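Local coordinates for vaginolysin (Gardnerella vaginalis, PDB 5IMY), which probably acts as a secreted cholesterol-dependent cytolysin, recognising cholesterol-containing host membranes and opening beta-barrel pores in them, at residues R263-K268 against K330-E335; S305-I310 against K320-N325; N78-S83 against N213-Y218; R299-T304 against G324-L329; Q208-N213 against D277-V282. One frame throughout, in Å; residues are numbered along the deposited sequence.

Overall arrangement
All five contacts lie on or beside the antiparallel core sheet of the pore-forming part of the toxin. Strand 208-223 serves contacts 3 and 5, whose centres are about 20 Å apart; strand 263-271 (contact 1) pairs with it on one side and with strand 305-311 (contact 2) on the other. Helix 326-335 joins contacts 1 and 4, and contacts 2 and 4 share G324 and N325. Along the chain, contacts 3 and 5 interleave, as do 5 and 1, whereas contact 3 closes before contacts 1, 2 and 4 open. Contacts 2 and 4 fall between the two segments of contact 1. Through these shared strands and helix 326-335, sheet and helices pack as one unit.

Contact 1: R263-K268 against K330-E335; sequences RSMYVK and KALIQE
R263 and M265 face L332 and I333 across a strand and a helix that run almost antiparallel, their short axes 10.4 Å apart and inclined at 164°. The arginine carries the polar half of the meeting. Its CG stands anti to the backbone N (chi1 -158°), the chain runs extended to NE, and the turn at chi4 then sets the guanidinium against the helix backbone. There R263 NH1 donates to L332 O at 2.9 Å, a bent bond in which the carbonyl oxygen lies near the edge of the guanidinium. R263 NH2 adds a weak bond to the same oxygen at 3.3 Å, so one carbonyl is held by two nitrogens of one group. NH1 also has a weak bond to Q216 OE1 on the adjoining strand. In cholesterol-dependent cytolysins this helix follows the short segment that covers the edge of the core sheet, and here helix 326-335 lies against strands 263-271 and 305-311. E335 brings an opposite charge near: R263 NH2 and E335 OE2 are 5.0 Å apart, which may favour the charged form of the arginine without a salt bridge. Beside it lies the apolar half. M265 CG sits between the backbone N and the carbonyl carbon (chi1 61°), and its extended thioether brings SD to within 4.3 Å of L332 CB. The M265 side chain crosses that of I333 at about a right angle, CE toward CD1, although their modelled separation is doubtful.

Contact 2: S305-I310 against K320-N325; sequences SVCAVI and KVCTGN. Unlike the reference sequence in segment 305-310: C307 (reference Thr). Unlike the reference sequence in segment 320-325: C322 (reference Ile).
C307 SG and C322 SG are joined in a disulfide of 2.0 Å, which is the covalent centre of this contact. The C-S-S-C torsion of 80° is right-handed and close to the relaxed value for such a bond. C307 SG is anti to its backbone N, whereas C322 has a chi1 of -112°, away from any staggered position, and its backbone takes a positive phi; the less regular geometry thus falls on the loop side. C322 SG lies 3.6 Å from A308 N and also approaches V309 CG1, so the sulfur rests alongside the strand backbone. Toward the other end V306 turns its CG2 methyl, which stands beside its own backbone N, to the backbone of N325, 3.5 Å from N325 C. Between the two, V306 N donates to G324 O at 2.7 Å; the donor stands well above the carbonyl plane, with a C=O...N angle of 124°. S305 CA adds a CH...O contact to the same oxygen at 3.4 Å. The opposite edge of strand 305-311 pairs with strand 263-271, S305, C307 and V309 bonding to D270, K268 and Y266. In cholesterol-dependent cytolysins the segment before helix 326-335 shields the sheet edge and must move aside for subunits to assemble. Both cysteines differ from the reference sequence, threonine and isoleucine respectively. A covalent tie added to a single backbone bond is consistent with a cover that cannot swing away unless the disulfide is reduced.

Contact 3: N78-S83 against N213-Y218; sequences NLSVTS and NFKQTY
K215 reaches from a central strand of the antiparallel core sheet to N78 and S80, around the short strand 79-80 that pairs with strand 347-354 of the same sheet. The backbones stay well apart, S80 and K215 being 9.5 Å from CA to CA, and the lysine spans the gap. Its CG is anti to the carbonyl carbon (chi1 -87°), and the chain runs extended from there. The lysine and N78 meet tip to tip: K215 NZ donates to N78 OD1 at 3.0 Å. The ammonium approaches that oxygen at a C=O...N angle of 153° and is tilted only 20° from the amide plane. A second, weak bond from NZ goes to S80 OG at 3.4 Å, so the buried ammonium is met by two neutral oxygens across this contact. The asparagine and serine backbones are held separately: N78 N donates to T76 OG1, while S80 O accepts from N104 ND2 and weakly from N85 ND2. K215 in turn is fixed by backbone bonding to Q168 on strand 166-173. One atom back from the ammonium, K215 CE lies 3.9 Å from both N78 OD1 and S80 OG.

Contact 4: R299-T304 against G324-L329; sequences RILQNT and GNIDTL
L301 of helix 298-301 packs on I326, the first residue of helix 326-335, which follows the N-cap residue N325 inside the capping box N325-T328. The two side chains cross obliquely: L301 CD2 rests 4.0 Å from I326 CG1 and nearly as close to CD1. A second, looser meeting brings T304 CG2 to 4.4 Å from I326 CD1, so the isoleucine touches both. T304 is anchored in its own turn, its OG1 donating to I300 O at 2.8 Å. N303 N reaches that same carbonyl from the opposite face of its plane, so two donors grip one oxygen in the turn leading to strand 305-311. In the capping box, T328 N donates to N325 OD1 at 3.2 Å from above the amide plane. D327 N gives the same oxygen a weak bond, and N325 N returns a weak one to T328 OG1. The cap thus fixes the helix start that presents I326 to its partners. Around it, A281 and A285 of helix 278-286 touch L301, F278 of that helix touches T304, and F269 of strand 263-271 lies against both T304 and I326, so this junction of two helices is packed against a third helix and the core sheet.

Contact 5: Q208-N213 against D277-V282; sequences QTQIVN and DFQAAV
Q208 and F278 begin the packing of a helix on the core sheet: helix 278-286 lies over strand 208-223, the short axes 9.6 Å apart at 39°. In cholesterol-dependent cytolysins the helices at this place probably belong to the second cluster that unfolds into a membrane-spanning hairpin. The apolar contacts are led by the phenylalanine. With CG anti to the backbone N (chi1 177°), its ring is set against the strand, and F278 CD2 and CE2 both approach Q208 CB, CD2 at 3.7 Å. The glutamine and the phenylalanine run alongside one another in opposite senses, the glutamine amide inclined 47° to the ring. Further along the helix, V282 CG1 meets Q210 CG at 4.3 Å; the bend at chi2 of Q210 turns its amide away from an extended course. Backbone atoms of the strand meet the ring as well: Q208 O is 3.8 Å from F278 CE2, while Q210 N comes to the ring edge near its plane. Polar side chains form the last set. The amide of Q208 is held from outside the contact, NE2 donating to both S275 O and S273 O, which fixes it beside F278. The Q210 and Q279 side chains cross at about a right angle, with their amide planes nearly perpendicular. Beyond these, a chain of another protein packs against D277, Q279 and A280 on the helix. The amide end of Q208 also reaches the base of the aromatic side chain, Q208 OE1 lying 3.7 Å from F278 CB.

Contact 1: R263-K268 against K330-E335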
# COMPACT_ATOMS: atom_id res chain seq x y z
N ARG A 263 -31.26 22.95 18.22
CA ARG A 263 -31.04 21.66 18.87
C ARG A 263 -29.67 21.14 18.48
O ARG A 263 -29.32 21.12 17.30
CB ARG A 263 -32.14 20.67 18.47
CG ARG A 263 -32.35 19.52 19.43
CD ARG A 263 -33.75 18.95 19.24
NE ARG A 263 -33.86 17.58 19.75
CZ ARG A 263 -33.58 16.49 19.04
NH1 ARG A 263 -33.14 16.60 17.79
NH2 ARG A 263 -33.72 15.29 19.59
N SER A 264 -28.89 20.71 19.48
CA SER A 264 -27.53 20.26 19.27
C SER A 264 -27.31 18.95 20.01
O SER A 264 -27.80 18.77 21.13
CB SER A 264 -26.52 21.31 19.76
OG SER A 264 -25.21 20.77 19.82
N MET A 265 -26.57 18.03 19.39
CA MET A 265 -26.26 16.76 20.03
C MET A 265 -24.97 16.19 19.45
O MET A 265 -24.60 16.48 18.31
CB MET A 265 -27.40 15.75 19.86
CG MET A 265 -27.73 15.40 18.42
SD MET A 265 -28.90 14.04 18.31
CE MET A 265 -28.87 13.74 16.55
N TYR A 266 -24.31 15.36 20.25
CA TYR A 266 -23.13 14.61 19.84
C TYR A 266 -23.49 13.13 19.73
O TYR A 266 -24.17 12.59 20.60
CB TYR A 266 -21.99 14.80 20.84
CG TYR A 266 -21.19 16.06 20.62
CD1 TYR A 266 -20.06 16.06 19.82
CD2 TYR A 266 -21.57 17.25 21.23
CE1 TYR A 266 -19.33 17.21 19.62
CE2 TYR A 266 -20.83 18.41 21.03
CZ TYR A 266 -19.72 18.39 20.23
OH TYR A 266 -18.98 19.53 20.02
N VAL A 267 -23.01 12.49 18.66
CA VAL A 267 -23.34 11.10 18.38
C VAL A 267 -22.06 10.32 18.17
O VAL A 267 -21.16 10.76 17.44
CB VAL A 267 -24.25 10.97 17.14
CG1 VAL A 267 -24.67 9.52 16.94
CG2 VAL A 267 -25.47 11.87 17.27
N LYS A 268 -21.96 9.15 18.81
CA LYS A 268 -20.85 8.24 18.63
C LYS A 268 -21.33 7.01 17.87
O LYS A 268 -22.20 6.28 18.36
CB LYS A 268 -20.26 7.83 19.98
CG LYS A 268 -19.14 6.79 19.89
CD LYS A 268 -18.68 6.30 21.26
CE LYS A 268 -19.73 5.45 21.95
NZ LYS A 268 -19.30 4.99 23.30
N LYS A 330 -31.99 8.32 13.40
CA LYS A 330 -32.93 8.95 12.48
C LYS A 330 -34.21 9.40 13.18
O LYS A 330 -34.88 10.32 12.69
CB LYS A 330 -33.26 8.00 11.33
CG LYS A 330 -32.02 7.54 10.56
CD LYS A 330 -32.26 7.45 9.07
CE LYS A 330 -32.41 8.83 8.44
NZ LYS A 330 -32.15 8.81 6.97
N ALA A 331 -34.57 8.78 14.30
CA ALA A 331 -35.70 9.27 15.08
C ALA A 331 -35.35 10.57 15.79
O ALA A 331 -36.14 11.53 15.78
CB ALA A 331 -36.14 8.21 16.09
N LEU A 332 -34.16 10.64 16.41
CA LEU A 332 -33.75 11.86 17.09
C LEU A 332 -33.64 13.03 16.12
O LEU A 332 -33.92 14.17 16.50
CB LEU A 332 -32.41 11.63 17.80
CG LEU A 332 -32.42 10.59 18.92
CD1 LEU A 332 -31.00 10.31 19.40
CD2 LEU A 332 -33.30 11.04 20.08
N ILE A 333 -33.24 12.77 14.88
CA ILE A 333 -33.17 13.84 13.88
C ILE A 333 -34.57 14.38 13.61
O ILE A 333 -34.81 15.59 13.71
CB ILE A 333 -32.51 13.32 12.59
CG1 ILE A 333 -31.11 12.77 12.87
CG2 ILE A 333 -32.45 14.43 11.54
CD1 ILE A 333 -30.22 13.68 13.68
N GLN A 334 -35.50 13.50 13.26
CA GLN A 334 -36.83 13.93 12.82
C GLN A 334 -37.67 14.49 13.96
O GLN A 334 -38.70 15.11 13.69
CB GLN A 334 -37.56 12.76 12.16
CG GLN A 334 -38.41 13.16 10.97
CD GLN A 334 -37.59 13.78 9.85
OE1 GLN A 334 -36.40 13.48 9.70
NE2 GLN A 334 -38.21 14.66 9.08
N GLU A 335 -37.27 14.30 15.22
CA GLU A 335 -37.98 14.92 16.32
C GLU A 335 -37.70 16.41 16.40
O GLU A 335 -38.56 17.18 16.85
CB GLU A 335 -37.62 14.23 17.64
CG GLU A 335 -37.98 15.02 18.91
CD GLU A 335 -38.71 14.18 19.94
OE1 GLU A 335 -39.61 13.41 19.55
OE2 GLU A 335 -38.39 14.31 21.14

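Contact 2: S305-I310 against K320-N325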
# COMPACT_ATOMS: atom_id res chain seq x y z
N SER A 305 -23.35 0.44 16.60
CA SER A 305 -23.95 1.00 17.80
C SER A 305 -23.95 2.52 17.72
O SER A 305 -23.01 3.13 17.19
CB SER A 305 -23.18 0.54 19.04
OG SER A 305 -23.99 0.59 20.20
N VAL A 306 -25.02 3.13 18.22
CA VAL A 306 -25.18 4.58 18.18
C VAL A 306 -25.41 5.08 19.60
O VAL A 306 -26.29 4.59 20.30
CB VAL A 306 -26.35 5.00 17.25
CG1 VAL A 306 -26.75 6.45 17.49
CG2 VAL A 306 -25.94 4.80 15.80
N CYS A 307 -24.61 6.07 20.00
CA CYS A 307 -24.68 6.66 21.33
C CYS A 307 -24.75 8.17 21.17
O CYS A 307 -23.80 8.79 20.67
CB CYS A 307 -23.46 6.24 22.16
SG CYS A 307 -23.10 7.21 23.65
N ALA A 308 -25.87 8.76 21.57
CA ALA A 308 -26.16 10.17 21.31
C ALA A 308 -26.48 10.87 22.62
O ALA A 308 -27.40 10.47 23.32
CB ALA A 308 -27.35 10.32 20.35
N VAL A 309 -25.73 11.93 22.93
CA VAL A 309 -26.01 12.77 24.08
C VAL A 309 -26.47 14.12 23.57
O VAL A 309 -25.81 14.73 22.72
CB VAL A 309 -24.79 12.91 25.01
CG1 VAL A 309 -24.17 11.54 25.26
CG2 VAL A 309 -23.75 13.89 24.45
N ILE A 310 -27.61 14.58 24.07
CA ILE A 310 -28.23 15.82 23.63
C ILE A 310 -28.01 16.88 24.69
O ILE A 310 -28.03 16.59 25.89
CB ILE A 310 -29.73 15.59 23.34
CG1 ILE A 310 -29.88 14.45 22.32
CG2 ILE A 310 -30.37 16.86 22.81
CD1 ILE A 310 -31.29 13.93 22.18
N LYS A 320 -28.76 8.47 28.60
CA LYS A 320 -28.87 7.68 29.82
C LYS A 320 -27.63 6.81 29.92
O LYS A 320 -26.58 7.28 30.37
CB LYS A 320 -30.16 6.84 29.89
CG LYS A 320 -31.17 7.41 30.87
CD LYS A 320 -32.58 7.50 30.33
CE LYS A 320 -33.35 8.59 31.05
NZ LYS A 320 -34.75 8.22 31.33
N VAL A 321 -27.73 5.56 29.48
CA VAL A 321 -26.58 4.66 29.45
C VAL A 321 -26.05 4.49 28.04
O VAL A 321 -24.99 3.87 27.85
CB VAL A 321 -26.97 3.30 30.09
CG1 VAL A 321 -25.82 2.30 30.05
CG2 VAL A 321 -27.43 3.52 31.53
N CYS A 322 -26.74 5.04 27.04
CA CYS A 322 -26.30 5.05 25.65
C CYS A 322 -26.42 3.68 25.01
O CYS A 322 -25.75 2.72 25.41
CB CYS A 322 -24.87 5.59 25.53
SG CYS A 322 -24.84 7.20 24.69
N THR A 323 -27.29 3.59 24.00
CA THR A 323 -27.54 2.37 23.25
C THR A 323 -28.51 2.68 22.12
O THR A 323 -29.53 3.34 22.34
CB THR A 323 -28.10 1.26 24.15
OG1 THR A 323 -28.79 0.30 23.34
CG2 THR A 323 -29.05 1.82 25.20
N GLY A 324 -28.21 2.22 20.92
CA GLY A 324 -29.07 2.49 19.79
C GLY A 324 -28.40 2.10 18.49
O GLY A 324 -27.26 1.64 18.46
N ASN A 325 -29.15 2.29 17.41
CA ASN A 325 -28.68 1.99 16.07
C ASN A 325 -29.00 3.15 15.14
O ASN A 325 -29.45 4.21 15.59
CB ASN A 325 -29.31 0.69 15.56
CG ASN A 325 -30.80 0.62 15.85
OD1 ASN A 325 -31.57 1.46 15.40
ND2 ASN A 325 -31.20 -0.38 16.61

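Contact 3: N78-S83 against N213-Y218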
# COMPACT_ATOMS: atom_id res chain seq x y z
N ASN A 78 -17.94 29.07 13.80
CA ASN A 78 -19.22 28.67 14.38
C ASN A 78 -18.92 27.95 15.70
O ASN A 78 -18.76 26.73 15.74
CB ASN A 78 -19.99 27.78 13.41
CG ASN A 78 -21.43 27.56 13.83
OD1 ASN A 78 -21.77 26.53 14.39
ND2 ASN A 78 -22.28 28.54 13.55
N LEU A 79 -18.84 28.73 16.78
CA LEU A 79 -18.45 28.20 18.08
C LEU A 79 -19.66 27.66 18.82
O LEU A 79 -20.77 28.19 18.73
CB LEU A 79 -17.78 29.28 18.92
CG LEU A 79 -16.40 29.74 18.45
CD1 LEU A 79 -16.51 30.75 17.32
CD2 LEU A 79 -15.60 30.32 19.62
N SER A 80 -19.44 26.59 19.58
CA SER A 80 -20.51 25.92 20.30
C SER A 80 -20.88 26.69 21.56
O SER A 80 -20.03 27.30 22.22
CB SER A 80 -20.11 24.50 20.68
OG SER A 80 -19.97 23.68 19.53
N VAL A 81 -22.17 26.67 21.89
CA VAL A 81 -22.69 27.21 23.14
C VAL A 81 -22.83 26.06 24.13
O VAL A 81 -23.35 25.00 23.78
CB VAL A 81 -24.04 27.93 22.92
CG1 VAL A 81 -24.64 28.37 24.25
CG2 VAL A 81 -23.86 29.12 22.00
N THR A 82 -22.36 26.28 25.35
CA THR A 82 -22.36 25.26 26.39
C THR A 82 -22.96 25.83 27.66
O THR A 82 -23.20 27.03 27.79
CB THR A 82 -20.94 24.74 26.67
OG1 THR A 82 -20.15 25.80 27.21
CG2 THR A 82 -20.30 24.23 25.39
N SER A 83 -23.19 24.94 28.63
CA SER A 83 -23.62 25.38 29.95
C SER A 83 -22.58 26.28 30.60
O SER A 83 -22.93 27.19 31.36
CB SER A 83 -23.89 24.16 30.84
OG SER A 83 -24.24 24.56 32.15
N ASN A 213 -21.01 15.81 15.38
CA ASN A 213 -21.76 16.87 16.03
C ASN A 213 -22.89 17.30 15.10
O ASN A 213 -22.64 17.74 13.98
CB ASN A 213 -20.85 18.06 16.35
CG ASN A 213 -21.55 19.15 17.14
OD1 ASN A 213 -22.50 18.89 17.88
ND2 ASN A 213 -21.09 20.38 16.98
N PHE A 214 -24.13 17.15 15.56
CA PHE A 214 -25.30 17.55 14.79
C PHE A 214 -25.85 18.86 15.35
O PHE A 214 -26.09 18.97 16.55
CB PHE A 214 -26.40 16.48 14.83
CG PHE A 214 -26.10 15.28 13.99
CD1 PHE A 214 -26.33 15.29 12.62
CD2 PHE A 214 -25.59 14.13 14.56
CE1 PHE A 214 -26.05 14.19 11.85
CE2 PHE A 214 -25.32 13.02 13.79
CZ PHE A 214 -25.55 13.04 12.43
N LYS A 215 -26.04 19.84 14.47
CA LYS A 215 -26.61 21.13 14.83
C LYS A 215 -27.84 21.38 13.97
O LYS A 215 -27.73 21.46 12.74
CB LYS A 215 -25.59 22.26 14.65
CG LYS A 215 -24.71 22.48 15.87
CD LYS A 215 -23.58 23.44 15.57
CE LYS A 215 -22.75 23.70 16.82
NZ LYS A 215 -21.46 24.37 16.51
N GLN A 216 -28.99 21.50 14.62
CA GLN A 216 -30.25 21.83 13.96
C GLN A 216 -30.62 23.25 14.36
O GLN A 216 -30.97 23.51 15.52
CB GLN A 216 -31.34 20.84 14.34
CG GLN A 216 -30.91 19.38 14.23
CD GLN A 216 -32.07 18.41 14.32
OE1 GLN A 216 -32.39 17.92 15.40
NE2 GLN A 216 -32.70 18.14 13.19
N THR A 217 -30.53 24.18 13.41
CA THR A 217 -30.79 25.59 13.66
C THR A 217 -32.20 25.93 13.18
O THR A 217 -32.51 25.79 12.00
CB THR A 217 -29.76 26.47 12.95
OG1 THR A 217 -28.45 26.15 13.42
CG2 THR A 217 -30.04 27.95 13.21
N TYR A 218 -33.04 26.39 14.11
CA TYR A 218 -34.37 26.87 13.75
C TYR A 218 -34.32 28.32 13.28
O TYR A 218 -34.95 28.68 12.28
CB TYR A 218 -35.32 26.75 14.94
CG TYR A 218 -35.48 25.34 15.45
CD1 TYR A 218 -35.74 24.29 14.59
CD2 TYR A 218 -35.37 25.06 16.80
CE1 TYR A 218 -35.88 22.99 15.06
CE2 TYR A 218 -35.51 23.78 17.29
CZ TYR A 218 -35.77 22.75 16.41
OH TYR A 218 -35.91 21.47 16.90

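Contact 4: R299-T304 against G324-L329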
# COMPACT_ATOMS: atom_id res chain seq x y z
N ARG A 299 -24.71 -4.20 5.67
CA ARG A 299 -24.23 -5.10 6.72
C ARG A 299 -23.47 -4.35 7.81
O ARG A 299 -23.56 -4.73 8.99
CB ARG A 299 -23.34 -6.19 6.11
CG ARG A 299 -23.89 -6.78 4.83
CD ARG A 299 -23.36 -8.18 4.57
NE ARG A 299 -21.91 -8.22 4.47
CZ ARG A 299 -21.22 -8.05 3.34
NH1 ARG A 299 -21.84 -7.83 2.19
NH2 ARG A 299 -19.89 -8.11 3.36
N ILE A 300 -22.74 -3.30 7.45
CA ILE A 300 -22.02 -2.53 8.46
C ILE A 300 -23.01 -1.82 9.38
O ILE A 300 -22.79 -1.74 10.60
CB ILE A 300 -21.07 -1.52 7.78
CG1 ILE A 300 -20.11 -2.24 6.82
CG2 ILE A 300 -20.28 -0.74 8.83
CD1 ILE A 300 -19.39 -3.44 7.42
N LEU A 301 -24.10 -1.30 8.82
CA LEU A 301 -25.03 -0.50 9.61
C LEU A 301 -25.96 -1.33 10.48
O LEU A 301 -26.59 -0.78 11.39
CB LEU A 301 -25.85 0.40 8.67
CG LEU A 301 -25.01 1.41 7.87
CD1 LEU A 301 -25.89 2.22 6.94
CD2 LEU A 301 -24.22 2.35 8.78
N GLN A 302 -26.06 -2.64 10.24
CA GLN A 302 -26.72 -3.51 11.21
C GLN A 302 -25.84 -3.81 12.41
O GLN A 302 -26.33 -4.38 13.39
CB GLN A 302 -27.13 -4.86 10.58
CG GLN A 302 -27.60 -4.83 9.14
CD GLN A 302 -28.91 -4.08 8.95
OE1 GLN A 302 -29.02 -3.23 8.07
NE2 GLN A 302 -29.91 -4.43 9.74
N ASN A 303 -24.56 -3.45 12.36
CA ASN A 303 -23.62 -3.69 13.45
C ASN A 303 -23.08 -2.40 14.04
O ASN A 303 -22.08 -2.44 14.78
CB ASN A 303 -22.47 -4.57 12.96
CG ASN A 303 -22.67 -6.03 13.29
OD1 ASN A 303 -22.35 -6.48 14.40
ND2 ASN A 303 -23.20 -6.79 12.34
N THR A 304 -23.69 -1.26 13.75
CA THR A 304 -23.22 0.04 14.21
C THR A 304 -24.01 0.43 15.45
O THR A 304 -25.21 0.72 15.36
CB THR A 304 -23.36 1.09 13.11
OG1 THR A 304 -22.61 0.68 11.96
CG2 THR A 304 -22.84 2.44 13.59
N GLY A 324 -28.21 2.22 20.92
CA GLY A 324 -29.07 2.49 19.79
C GLY A 324 -28.40 2.10 18.49
O GLY A 324 -27.26 1.64 18.46
N ASN A 325 -29.15 2.29 17.41
CA ASN A 325 -28.68 1.99 16.07
C ASN A 325 -29.00 3.15 15.14
O ASN A 325 -29.45 4.21 15.59
CB ASN A 325 -29.31 0.69 15.56
CG ASN A 325 -30.80 0.62 15.85
OD1 ASN A 325 -31.57 1.46 15.40
ND2 ASN A 325 -31.20 -0.38 16.61
N ILE A 326 -28.78 2.97 13.83
CA ILE A 326 -29.05 4.05 12.88
C ILE A 326 -30.50 4.51 12.99
O ILE A 326 -30.80 5.69 12.77
CB ILE A 326 -28.70 3.60 11.45
CG1 ILE A 326 -27.21 3.24 11.35
CG2 ILE A 326 -29.06 4.68 10.44
CD1 ILE A 326 -26.26 4.39 11.68
N ASP A 327 -31.42 3.60 13.33
CA ASP A 327 -32.82 4.00 13.47
C ASP A 327 -33.05 4.83 14.72
O ASP A 327 -33.95 5.67 14.74
CB ASP A 327 -33.72 2.76 13.46
CG ASP A 327 -34.08 2.30 12.06
OD1 ASP A 327 -34.13 3.15 11.15
OD2 ASP A 327 -34.30 1.09 11.87
N THR A 328 -32.26 4.61 15.77
CA THR A 328 -32.29 5.52 16.91
C THR A 328 -31.90 6.93 16.48
O THR A 328 -32.58 7.91 16.81
CB THR A 328 -31.35 5.02 18.02
OG1 THR A 328 -31.89 3.83 18.60
CG2 THR A 328 -31.15 6.08 19.11
N LEU A 329 -30.81 7.04 15.73
CA LEU A 329 -30.37 8.34 15.22
C LEU A 329 -31.46 9.01 14.41
O LEU A 329 -31.84 10.16 14.69
CB LEU A 329 -29.11 8.15 14.37
CG LEU A 329 -28.58 9.39 13.63
CD1 LEU A 329 -27.85 10.31 14.59
CD2 LEU A 329 -27.69 8.96 12.48

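Contact 5: Q208-N213 against D277-V282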
# COMPACT_ATOMS: atom_id res chain seq x y z
N GLN A 208 -13.95 0.43 15.45
CA GLN A 208 -13.92 1.65 14.66
C GLN A 208 -14.99 2.57 15.21
O GLN A 208 -16.11 2.13 15.50
CB GLN A 208 -14.18 1.37 13.17
CG GLN A 208 -12.99 0.79 12.43
CD GLN A 208 -13.28 0.57 10.95
OE1 GLN A 208 -12.94 1.41 10.12
NE2 GLN A 208 -13.91 -0.55 10.63
N THR A 209 -14.65 3.85 15.38
CA THR A 209 -15.55 4.79 16.03
C THR A 209 -15.61 6.09 15.24
O THR A 209 -14.59 6.57 14.74
CB THR A 209 -15.11 5.08 17.47
OG1 THR A 209 -15.08 3.85 18.22
CG2 THR A 209 -16.08 6.05 18.15
N GLN A 210 -16.81 6.66 15.16
CA GLN A 210 -17.04 7.93 14.48
C GLN A 210 -17.76 8.87 15.44
O GLN A 210 -18.72 8.47 16.10
CB GLN A 210 -17.87 7.73 13.20
CG GLN A 210 -17.80 8.90 12.23
CD GLN A 210 -16.43 9.04 11.60
OE1 GLN A 210 -15.60 8.13 11.67
NE2 GLN A 210 -16.19 10.18 10.97
N ILE A 211 -17.29 10.11 15.51
CA ILE A 211 -17.89 11.15 16.33
C ILE A 211 -18.47 12.21 15.41
O ILE A 211 -17.79 12.66 14.48
CB ILE A 211 -16.88 11.76 17.31
CG1 ILE A 211 -16.24 10.67 18.18
CG2 ILE A 211 -17.54 12.83 18.18
CD1 ILE A 211 -17.23 9.86 19.00
N VAL A 212 -19.71 12.61 15.66
CA VAL A 212 -20.42 13.53 14.79
C VAL A 212 -21.20 14.52 15.64
O VAL A 212 -21.96 14.12 16.53
CB VAL A 212 -21.37 12.79 13.83
CG1 VAL A 212 -22.06 13.76 12.89
CG2 VAL A 212 -20.60 11.74 13.03
N ASN A 213 -21.01 15.81 15.38
CA ASN A 213 -21.76 16.87 16.03
C ASN A 213 -22.89 17.30 15.10
O ASN A 213 -22.64 17.74 13.98
CB ASN A 213 -20.85 18.06 16.35
CG ASN A 213 -21.55 19.15 17.14
OD1 ASN A 213 -22.50 18.89 17.88
ND2 ASN A 213 -21.09 20.38 16.98
N ASP A 277 -14.66 1.23 4.36
CA ASP A 277 -15.98 1.70 3.96
C ASP A 277 -16.84 2.08 5.15
O ASP A 277 -17.98 2.53 4.96
CB ASP A 277 -16.75 0.66 3.12
CG ASP A 277 -16.15 0.46 1.74
OD1 ASP A 277 -15.21 -0.35 1.62
OD2 ASP A 277 -16.62 1.10 0.79
N PHE A 278 -16.35 1.91 6.39
CA PHE A 278 -17.15 2.26 7.56
C PHE A 278 -17.48 3.74 7.57
O PHE A 278 -18.64 4.13 7.77
CB PHE A 278 -16.40 1.87 8.83
CG PHE A 278 -17.10 2.26 10.10
CD1 PHE A 278 -18.35 1.73 10.40
CD2 PHE A 278 -16.52 3.15 10.99
CE1 PHE A 278 -19.00 2.08 11.56
CE2 PHE A 278 -17.18 3.50 12.15
CZ PHE A 278 -18.42 2.97 12.44
N GLN A 279 -16.48 4.60 7.35
CA GLN A 279 -16.72 6.03 7.33
C GLN A 279 -17.72 6.41 6.24
O GLN A 279 -18.61 7.24 6.46
CB GLN A 279 -15.41 6.79 7.12
CG GLN A 279 -14.51 6.80 8.34
CD GLN A 279 -13.54 7.98 8.35
OE1 GLN A 279 -13.16 8.47 9.41
NE2 GLN A 279 -13.14 8.43 7.16
N ALA A 280 -17.60 5.80 5.06
CA ALA A 280 -18.54 6.10 3.98
C ALA A 280 -19.94 5.58 4.30
O ALA A 280 -20.93 6.19 3.89
CB ALA A 280 -18.04 5.51 2.67
N ALA A 281 -20.04 4.47 5.03
CA ALA A 281 -21.34 3.93 5.38
C ALA A 281 -22.06 4.84 6.37
O ALA A 281 -23.25 5.15 6.20
CB ALA A 281 -21.19 2.52 5.96
N VAL A 282 -21.37 5.27 7.43
CA VAL A 282 -21.98 6.16 8.41
C VAL A 282 -22.35 7.49 7.76
O VAL A 282 -23.46 8.00 7.94
CB VAL A 282 -21.04 6.36 9.61
CG1 VAL A 282 -21.43 7.59 10.43
CG2 VAL A 282 -21.05 5.11 10.48